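Local coordinates for predicted DNA-binding transcriptional regulator (PDB 7DWO), which probably binds cis-regulatory DNA as a tetrameric LysR-family regulator and so controls transcription, at residues A142-L147 / R272-L277; T167-V172 / L262-E267; G179-D184 / K253-G258. The protein carries 1 engineered substitution. All coordinates share one frame; numbering follows the deposited sequence.

Contact 1 of 3, residues A142-L147 / R272-L277; sequences ACDILL and RYQARL
The backbone oxygen of Q274 is gripped side-on by one arginine: R272 NE lies 3.0 Å from Q274 O and R272 NH2 2.8 Å from it, with Q274 O close to the guanidinium plane, at its edge. The two bonds close a turn of the 272-277 loop back on itself just where strand 264-272 ends, in the first α/β half of the periplasmic-binding-protein-like regulatory domain. NE lies almost on the extension of the carbonyl bond (C=O...N 173°), although its N-H is bent from the oxygen, whereas NH2 lies above the carbonyl plane. The side chain is put there by a CG held between the backbone N and the carbonyl carbon (chi1 56°) and by a bend at chi3. L277 CD1 rests over one guanidinium face, 4.0 Å above its plane and toward the rim. A salt bridge to E282, which also takes the L277 N-H, and a cation-pi contact with W285 tie the arginine to helix 279-289.

Across the contact there is packing and no hydrogen bond. The loop meets the start of strand 145-149 through D144 and I145; I145 CA lies 5.1 Å from R272 CA. L277 does most of the apolar work: its CD1 comes to 4.1 Å from D144 CB and to 4.3 Å from I145 CG1. The D144 carboxylate turns to other partners, OD2 accepting from Q96 N and OD1 forming a salt bridge with K64 of the second subunit, which ties this corner to that neighbouring subunit. Q274 NE2 stops 4.0 Å from D144 OD1, the amide and carboxylate planes turned 60° apart.

Contact 2 of 3, residues T167-V172 / L262-E267; sequences TELLPV and LRLPIE
Two long strands, 160-174 and 264-272, run antiparallel between the halves of the LysR-type regulatory domain, as the crossover strands do in periplasmic binding proteins, and here they pair directly. L169 and L264 form a hydrogen-bonded pair, with L169 N giving to L264 O at 2.8 Å and L264 N returning to L169 O at 3.0 Å. T167 and I266 form the next such pair, in which the I266 N bond to T167 O is good and the T167 N bond to I266 O weak. E168 and P265 sit between them as a non-hydrogen-bonded pair. The N-to-C directions of the two short segments are 138° apart, well short of straight antiparallel, so the pair is strongly twisted.

T167, L169, L264 and I266 share one face, and L169, L264 and I266 of it pack on helix 203-206. There the side chains of L169 and I266 cross at about a right angle: L169 CD1 touches I266 CG2 at 3.7 Å, and L169 CD2 touches I266 CD1 at the same distance. A chi1 of 60° at I266 swings CG1 back over the main chain and carries CD1 toward L169. Further along, P171 CG packs on L262 CB at 3.9 Å.

E168 and P265 point to the other face, where E168 makes a long salt bridge with R263. Its OE2 stands at the guanidinium edge, 3.8 Å from R263 NE, while L170 CD2 presses on R263 CG at 3.6 Å.

Contact 3 of 3, residues G179-D184 / K253-G258; sequences GKPIYD and KVAIIG
Apolar packing carries this contact, where strand 254-256 of the second α/β half of the regulatory domain receives the loop that follows strand 160-174. P181 and A255 meet methylene to methyl, CB to CB at 3.9 Å. The same P181 CB also lies 4.1 Å from I257 CG2, so that the proline sits over two residues whose CA-CB bonds point toward the loop. At I257 a chi1 of 59° leaves CG2 opposite the carbonyl carbon, beside the backbone N and directed at the loop.

Against the backbone carbonyl of the loop the contact is one of touch alone: I257 CG2 comes to 3.5 Å from Y183 O. That oxygen is hydrogen-bonded to S173 OG.

No hydrogen bond spans the two segments; both instead bond to the end of strand 160-174. A255 pairs by backbone with S173 and I257 with P171, while I182 pairs with A174. The polar side-chain ends likewise look elsewhere: Y183 OH bonds to K234 O, and D184 OD1 accepts from I186 N two residues on, as in an Asx turn. Beyond the proline, the far end of I257 reaches the loop backbone again, its CD1 lying 4.3 Å from D184 CA.

All three contacts lie in the regulatory domain and reach its large mixed sheet, but at different places. Contacts 1 and 2 are buried and share strand 264-272, contact 2 near its start and contact 1 at and just beyond its end, their centres about 28 Å apart. Contact 3 is a surface contact, its centre about 15 Å from that of contact 2, and it touches contact 2 where R263 and L170 pack on I256. The chemistry follows position: contact 2 is true strand pairing with backbone hydrogen bonds, contact 1 joins a loop to a strand start through packing and charges with outside partners, and contact 3 is a small apolar patch.

Contact 1 of 3, residues A142-L147 / R272-L277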
loop_
_atom_site.group_PDB
_atom_site.type_symbol
_atom_site.label_atom_id
_atom_site.label_comp_id
_atom_site.label_asym_id
_atom_site.label_seq_id
_atom_site.Cartn_x
_atom_site.Cartn_y
_atom_site.Cartn_z
ATOM N N ALA A 142 11.845 16.012 10.444
ATOM C CA ALA A 142 11.911 16.730 9.178
ATOM C C ALA A 142 11.512 18.191 9.326
ATOM O O ALA A 142 11.916 19.019 8.501
ATOM C CB ALA A 142 11.022 16.048 8.138
ATOM N N CYS A 143 10.724 18.519 10.349
ATOM C CA CYS A 143 10.418 19.895 10.702
ATOM C C CYS A 143 10.362 20.008 12.218
ATOM O O CYS A 143 10.011 19.052 12.916
ATOM C CB CYS A 143 9.093 20.372 10.088
ATOM S SG CYS A 143 7.623 19.599 10.791
ATOM N N ASP A 144 10.718 21.190 12.718
ATOM C CA ASP A 144 10.789 21.448 14.150
ATOM C C ASP A 144 9.433 21.833 14.734
ATOM O O ASP A 144 9.010 21.279 15.753
ATOM C CB ASP A 144 11.817 22.550 14.423
ATOM C CG ASP A 144 13.172 22.249 13.812
ATOM O OD1 ASP A 144 13.612 21.081 13.886
ATOM O OD2 ASP A 144 13.795 23.174 13.251
ATOM N N ILE A 145 8.744 22.782 14.104
ATOM C CA ILE A 145 7.469 23.286 14.594
ATOM C C ILE A 145 6.453 23.227 13.463
ATOM O O ILE A 145 6.793 23.365 12.285
ATOM C CB ILE A 145 7.598 24.723 15.151
ATOM C CG1 ILE A 145 8.760 24.804 16.147
ATOM C CG2 ILE A 145 6.308 25.165 15.823
ATOM C CD1 ILE A 145 8.934 26.165 16.779
ATOM N N LEU A 146 5.191 23.014 13.832
ATOM C CA LEU A 146 4.097 22.841 12.884
ATOM C C LEU A 146 3.022 23.878 13.185
ATOM O O LEU A 146 2.357 23.801 14.220
ATOM C CB LEU A 146 3.536 21.423 12.978
ATOM C CG LEU A 146 2.450 20.999 11.992
ATOM C CD1 LEU A 146 2.971 21.081 10.581
ATOM C CD2 LEU A 146 1.998 19.587 12.299
ATOM N N LEU A 147 2.853 24.848 12.290
ATOM C CA LEU A 147 1.808 25.862 12.436
ATOM C C LEU A 147 0.565 25.357 11.719
ATOM O O LEU A 147 0.472 25.433 10.492
ATOM C CB LEU A 147 2.265 27.201 11.872
ATOM C CG LEU A 147 3.445 27.857 12.582
ATOM C CD1 LEU A 147 3.651 29.276 12.073
ATOM C CD2 LEU A 147 3.212 27.840 14.082
ATOM N N ARG A 272 4.750 20.544 18.259
ATOM C CA ARG A 272 6.118 20.053 18.258
ATOM C C ARG A 272 6.119 18.639 18.819
ATOM O O ARG A 272 5.145 18.187 19.427
ATOM C CB ARG A 272 7.048 20.966 19.065
ATOM C CG ARG A 272 6.602 21.186 20.499
ATOM C CD ARG A 272 7.536 22.129 21.239
ATOM N NE ARG A 272 8.850 21.537 21.467
ATOM C CZ ARG A 272 9.869 22.177 22.031
ATOM N NH1 ARG A 272 9.728 23.436 22.422
ATOM N NH2 ARG A 272 11.030 21.561 22.200
ATOM N N TYR A 273 7.224 17.940 18.602
ATOM C CA TYR A 273 7.398 16.585 19.111
ATOM C C TYR A 273 8.633 16.431 19.982
ATOM O O TYR A 273 8.581 15.736 20.999
ATOM C CB TYR A 273 7.466 15.586 17.946
ATOM C CG TYR A 273 7.606 14.147 18.385
ATOM C CD1 TYR A 273 6.516 13.441 18.876
ATOM C CD2 TYR A 273 8.830 13.491 18.302
ATOM C CE1 TYR A 273 6.639 12.125 19.279
ATOM C CE2 TYR A 273 8.961 12.174 18.703
ATOM C CZ TYR A 273 7.863 11.496 19.189
ATOM O OH TYR A 273 7.987 10.185 19.589
ATOM N N GLN A 274 9.741 17.069 19.613
ATOM C CA GLN A 274 10.960 16.970 20.400
ATOM C C GLN A 274 10.822 17.752 21.698
ATOM O O GLN A 274 10.309 18.873 21.717
ATOM C CB GLN A 274 12.151 17.489 19.598
ATOM C CG GLN A 274 12.322 16.814 18.251
ATOM C CD GLN A 274 13.461 17.406 17.450
ATOM O OE1 GLN A 274 14.613 17.400 17.888
ATOM N NE2 GLN A 274 13.144 17.930 16.271
ATOM N N ALA A 275 11.288 17.147 22.793
ATOM C CA ALA A 275 11.178 17.797 24.094
ATOM C C ALA A 275 12.135 18.975 24.220
ATOM O O ALA A 275 11.838 19.937 24.938
ATOM C CB ALA A 275 11.432 16.785 25.210
ATOM N N ARG A 276 13.279 18.922 23.539
ATOM C CA ARG A 276 14.295 19.967 23.634
ATOM C C ARG A 276 14.856 20.226 22.244
ATOM O O ARG A 276 15.550 19.373 21.682
ATOM C CB ARG A 276 15.406 19.570 24.607
ATOM C CG ARG A 276 14.966 19.524 26.064
ATOM C CD ARG A 276 16.027 18.891 26.953
ATOM N NE ARG A 276 15.631 18.900 28.359
ATOM C CZ ARG A 276 16.315 18.311 29.335
ATOM N NH1 ARG A 276 17.435 17.656 29.061
ATOM N NH2 ARG A 276 15.877 18.373 30.585
ATOM N N LEU A 277 14.555 21.398 21.692
ATOM C CA LEU A 277 15.092 21.817 20.408
ATOM C C LEU A 277 16.366 22.635 20.608
ATOM O O LEU A 277 16.754 22.973 21.728
ATOM C CB LEU A 277 14.059 22.635 19.631
ATOM C CG LEU A 277 12.819 21.921 19.090
ATOM C CD1 LEU A 277 11.832 22.929 18.524
ATOM C CD2 LEU A 277 13.208 20.904 18.030
#

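Contact 2 of 3, residues T167-V172 / L262-E267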
loop_
_atom_site.group_PDB
_atom_site.type_symbol
_atom_site.label_atom_id
_atom_site.label_comp_id
_atom_site.label_asym_id
_atom_site.label_seq_id
_atom_site.Cartn_x
_atom_site.Cartn_y
_atom_site.Cartn_z
ATOM N N THR A 167 -9.848 32.395 16.327
ATOM C CA THR A 167 -10.528 33.388 15.511
ATOM C C THR A 167 -11.767 32.755 14.880
ATOM O O THR A 167 -12.316 31.769 15.385
ATOM C CB THR A 167 -9.587 33.951 14.445
ATOM O OG1 THR A 167 -9.065 32.878 13.651
ATOM C CG2 THR A 167 -8.436 34.707 15.095
ATOM N N GLU A 168 -12.201 33.314 13.753
ATOM C CA GLU A 168 -13.434 32.853 13.139
ATOM C C GLU A 168 -13.414 33.064 11.631
ATOM O O GLU A 168 -12.829 34.025 11.118
ATOM C CB GLU A 168 -14.660 33.541 13.768
ATOM C CG GLU A 168 -14.654 35.065 13.814
ATOM C CD GLU A 168 -15.858 35.609 14.576
ATOM O OE1 GLU A 168 -16.511 34.818 15.291
ATOM O OE2 GLU A 168 -16.157 36.817 14.458
ATOM N N LEU A 169 -14.042 32.119 10.935
ATOM C CA LEU A 169 -14.310 32.221 9.510
ATOM C C LEU A 169 -15.544 33.080 9.290
ATOM O O LEU A 169 -16.589 32.855 9.917
ATOM C CB LEU A 169 -14.529 30.833 8.909
ATOM C CG LEU A 169 -13.428 29.787 9.064
ATOM C CD1 LEU A 169 -13.993 28.402 8.790
ATOM C CD2 LEU A 169 -12.279 30.094 8.122
ATOM N N LEU A 170 -15.423 34.058 8.393
ATOM C CA LEU A 170 -16.477 35.002 8.081
ATOM C C LEU A 170 -16.974 34.775 6.666
ATOM O O LEU A 170 -16.161 34.722 5.734
ATOM C CB LEU A 170 -15.963 36.438 8.224
ATOM C CG LEU A 170 -15.240 36.758 9.531
ATOM C CD1 LEU A 170 -14.592 38.131 9.459
ATOM C CD2 LEU A 170 -16.207 36.679 10.698
ATOM N N PRO A 171 -18.282 34.612 6.463
ATOM C CA PRO A 171 -18.822 34.586 5.096
ATOM C C PRO A 171 -18.843 35.995 4.522
ATOM O O PRO A 171 -19.560 36.869 5.015
ATOM C CB PRO A 171 -20.235 34.023 5.283
ATOM C CG PRO A 171 -20.598 34.391 6.684
ATOM C CD PRO A 171 -19.320 34.364 7.479
ATOM N N VAL A 172 -18.041 36.221 3.483
ATOM C CA VAL A 172 -17.856 37.554 2.933
ATOM C C VAL A 172 -18.141 37.546 1.439
ATOM O O VAL A 172 -18.077 36.511 0.765
ATOM C CB VAL A 172 -16.438 38.101 3.200
ATOM C CG1 VAL A 172 -16.171 38.180 4.696
ATOM C CG2 VAL A 172 -15.401 37.233 2.511
ATOM N N LEU A 262 -23.495 32.356 11.398
ATOM C CA LEU A 262 -22.716 31.923 10.246
ATOM C C LEU A 262 -21.224 32.177 10.411
ATOM O O LEU A 262 -20.432 31.655 9.617
ATOM C CB LEU A 262 -23.229 32.609 8.979
ATOM C CG LEU A 262 -24.671 32.250 8.611
ATOM C CD1 LEU A 262 -25.092 32.942 7.328
ATOM C CD2 LEU A 262 -24.838 30.744 8.492
ATOM N N ARG A 263 -20.822 32.965 11.405
ATOM C CA ARG A 263 -19.414 33.056 11.765
ATOM C C ARG A 263 -18.989 31.763 12.447
ATOM O O ARG A 263 -19.632 31.316 13.402
ATOM C CB ARG A 263 -19.177 34.251 12.686
ATOM C CG ARG A 263 -19.401 35.603 12.027
ATOM C CD ARG A 263 -19.415 36.714 13.064
ATOM N NE ARG A 263 -19.141 38.027 12.485
ATOM C CZ ARG A 263 -20.055 38.800 11.906
ATOM N NH1 ARG A 263 -21.314 38.392 11.815
ATOM N NH2 ARG A 263 -19.708 39.980 11.413
ATOM N N LEU A 264 -17.910 31.153 11.958
ATOM C CA LEU A 264 -17.556 29.810 12.404
ATOM C C LEU A 264 -16.264 29.836 13.205
ATOM O O LEU A 264 -15.218 30.212 12.662
ATOM C CB LEU A 264 -17.427 28.876 11.205
ATOM C CG LEU A 264 -18.665 28.882 10.307
ATOM C CD1 LEU A 264 -18.448 28.028 9.074
ATOM C CD2 LEU A 264 -19.887 28.412 11.081
ATOM N N PRO A 265 -16.275 29.440 14.477
ATOM C CA PRO A 265 -15.052 29.532 15.290
ATOM C C PRO A 265 -14.007 28.513 14.851
ATOM O O PRO A 265 -14.303 27.326 14.695
ATOM C CB PRO A 265 -15.551 29.250 16.711
ATOM C CG PRO A 265 -16.778 28.420 16.513
ATOM C CD PRO A 265 -17.421 28.937 15.253
ATOM N N ILE A 266 -12.777 28.989 14.652
ATOM C CA ILE A 266 -11.641 28.126 14.356
ATOM C C ILE A 266 -10.498 28.493 15.290
ATOM O O ILE A 266 -10.416 29.609 15.809
ATOM C CB ILE A 266 -11.178 28.218 12.885
ATOM C CG1 ILE A 266 -10.746 29.646 12.548
ATOM C CG2 ILE A 266 -12.270 27.734 11.948
ATOM C CD1 ILE A 266 -10.203 29.801 11.146
ATOM N N GLU A 267 -9.615 27.526 15.509
ATOM C CA GLU A 267 -8.447 27.709 16.356
ATOM C C GLU A 267 -7.216 27.191 15.630
ATOM O O GLU A 267 -7.283 26.200 14.897
ATOM C CB GLU A 267 -8.605 26.978 17.692
ATOM C CG GLU A 267 -9.816 27.400 18.500
ATOM C CD GLU A 267 -10.039 26.512 19.704
ATOM O OE1 GLU A 267 -9.455 25.408 19.743
ATOM O OE2 GLU A 267 -10.792 26.919 20.612
#

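Contact 3 of 3, residues G179-D184 / K253-G258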
loop_
_atom_site.group_PDB
_atom_site.type_symbol
_atom_site.label_atom_id
_atom_site.label_comp_id
_atom_site.label_asym_id
_atom_site.label_seq_id
_atom_site.Cartn_x
_atom_site.Cartn_y
_atom_site.Cartn_z
ATOM N N GLY A 179 -19.515 50.524 -1.246
ATOM C CA GLY A 179 -19.339 49.713 -0.059
ATOM C C GLY A 179 -20.441 48.718 0.230
ATOM O O GLY A 179 -20.470 48.161 1.335
ATOM N N LYS A 180 -21.345 48.472 -0.722
ATOM C CA LYS A 180 -22.473 47.570 -0.500
ATOM C C LYS A 180 -22.113 46.158 -0.948
ATOM O O LYS A 180 -21.564 45.986 -2.044
ATOM C CB LYS A 180 -23.703 48.050 -1.258
ATOM C CG LYS A 180 -24.061 49.506 -1.004
ATOM C CD LYS A 180 -24.346 49.751 0.468
ATOM C CE LYS A 180 -25.529 48.925 0.945
ATOM N NZ LYS A 180 -25.667 48.964 2.426
ATOM N N PRO A 181 -22.405 45.135 -0.144
ATOM C CA PRO A 181 -22.096 43.758 -0.559
ATOM C C PRO A 181 -22.913 43.361 -1.780
ATOM O O PRO A 181 -24.129 43.553 -1.823
ATOM C CB PRO A 181 -22.472 42.923 0.671
ATOM C CG PRO A 181 -23.475 43.757 1.397
ATOM C CD PRO A 181 -23.057 45.182 1.174
ATOM N N ILE A 182 -22.226 42.806 -2.779
ATOM C CA ILE A 182 -22.891 42.447 -4.028
ATOM C C ILE A 182 -23.794 41.237 -3.824
ATOM O O ILE A 182 -24.953 41.228 -4.256
ATOM C CB ILE A 182 -21.849 42.202 -5.133
ATOM C CG1 ILE A 182 -21.101 43.500 -5.435
ATOM C CG2 ILE A 182 -22.512 41.653 -6.385
ATOM C CD1 ILE A 182 -19.917 43.320 -6.343
ATOM N N TYR A 183 -23.284 40.203 -3.165
ATOM C CA TYR A 183 -24.076 39.029 -2.838
ATOM C C TYR A 183 -24.502 39.073 -1.376
ATOM O O TYR A 183 -23.804 39.627 -0.521
ATOM C CB TYR A 183 -23.298 37.741 -3.110
ATOM C CG TYR A 183 -22.701 37.648 -4.496
ATOM C CD1 TYR A 183 -23.485 37.306 -5.589
ATOM C CD2 TYR A 183 -21.350 37.891 -4.709
ATOM C CE1 TYR A 183 -22.943 37.216 -6.858
ATOM C CE2 TYR A 183 -20.798 37.805 -5.972
ATOM C CZ TYR A 183 -21.598 37.466 -7.043
ATOM O OH TYR A 183 -21.054 37.377 -8.303
ATOM N N ASP A 184 -25.661 38.482 -1.096
ATOM C CA ASP A 184 -26.193 38.441 0.258
ATOM C C ASP A 184 -27.044 37.187 0.406
ATOM O O ASP A 184 -27.382 36.520 -0.575
ATOM C CB ASP A 184 -27.003 39.701 0.582
ATOM C CG ASP A 184 -28.312 39.772 -0.184
ATOM O OD1 ASP A 184 -29.351 39.349 0.368
ATOM O OD2 ASP A 184 -28.302 40.245 -1.340
ATOM N N LYS A 253 -13.658 46.705 0.777
ATOM C CA LYS A 253 -13.609 45.920 -0.451
ATOM C C LYS A 253 -14.468 44.670 -0.332
ATOM O O LYS A 253 -15.088 44.241 -1.312
ATOM C CB LYS A 253 -12.164 45.543 -0.780
ATOM C CG LYS A 253 -11.275 46.724 -1.116
ATOM C CD LYS A 253 -9.828 46.291 -1.243
ATOM C CE LYS A 253 -8.921 47.476 -1.521
ATOM N NZ LYS A 253 -7.488 47.131 -1.304
ATOM N N VAL A 254 -14.512 44.077 0.860
ATOM C CA VAL A 254 -15.374 42.941 1.146
ATOM C C VAL A 254 -16.287 43.314 2.307
ATOM O O VAL A 254 -16.092 44.323 2.985
ATOM C CB VAL A 254 -14.579 41.659 1.463
ATOM C CG1 VAL A 254 -13.640 41.317 0.316
ATOM C CG2 VAL A 254 -13.813 41.815 2.766
ATOM N N ALA A 255 -17.305 42.483 2.518
ATOM C CA ALA A 255 -18.273 42.711 3.578
ATOM C C ALA A 255 -18.765 41.374 4.104
ATOM O O ALA A 255 -18.952 40.422 3.335
ATOM C CB ALA A 255 -19.461 43.550 3.093
ATOM N N ILE A 256 -18.967 41.323 5.419
ATOM C CA ILE A 256 -19.500 40.142 6.089
ATOM C C ILE A 256 -21.008 40.105 5.893
ATOM O O ILE A 256 -21.701 41.105 6.112
ATOM C CB ILE A 256 -19.143 40.162 7.584
ATOM C CG1 ILE A 256 -17.642 40.383 7.776
ATOM C CG2 ILE A 256 -19.594 38.873 8.257
ATOM C CD1 ILE A 256 -17.250 40.661 9.215
ATOM N N ILE A 257 -21.522 38.946 5.490
ATOM C CA ILE A 257 -22.947 38.756 5.274
ATOM C C ILE A 257 -23.451 37.694 6.246
ATOM O O ILE A 257 -22.677 36.960 6.861
ATOM C CB ILE A 257 -23.267 38.369 3.820
ATOM C CG1 ILE A 257 -22.550 37.070 3.449
ATOM C CG2 ILE A 257 -22.864 39.490 2.873
ATOM C CD1 ILE A 257 -22.745 36.662 2.012
ATOM N N GLY A 258 -24.771 37.628 6.381
ATOM C CA GLY A 258 -25.387 36.656 7.254
ATOM C C GLY A 258 -25.468 37.124 8.695
ATOM O O GLY A 258 -25.145 38.263 9.043
#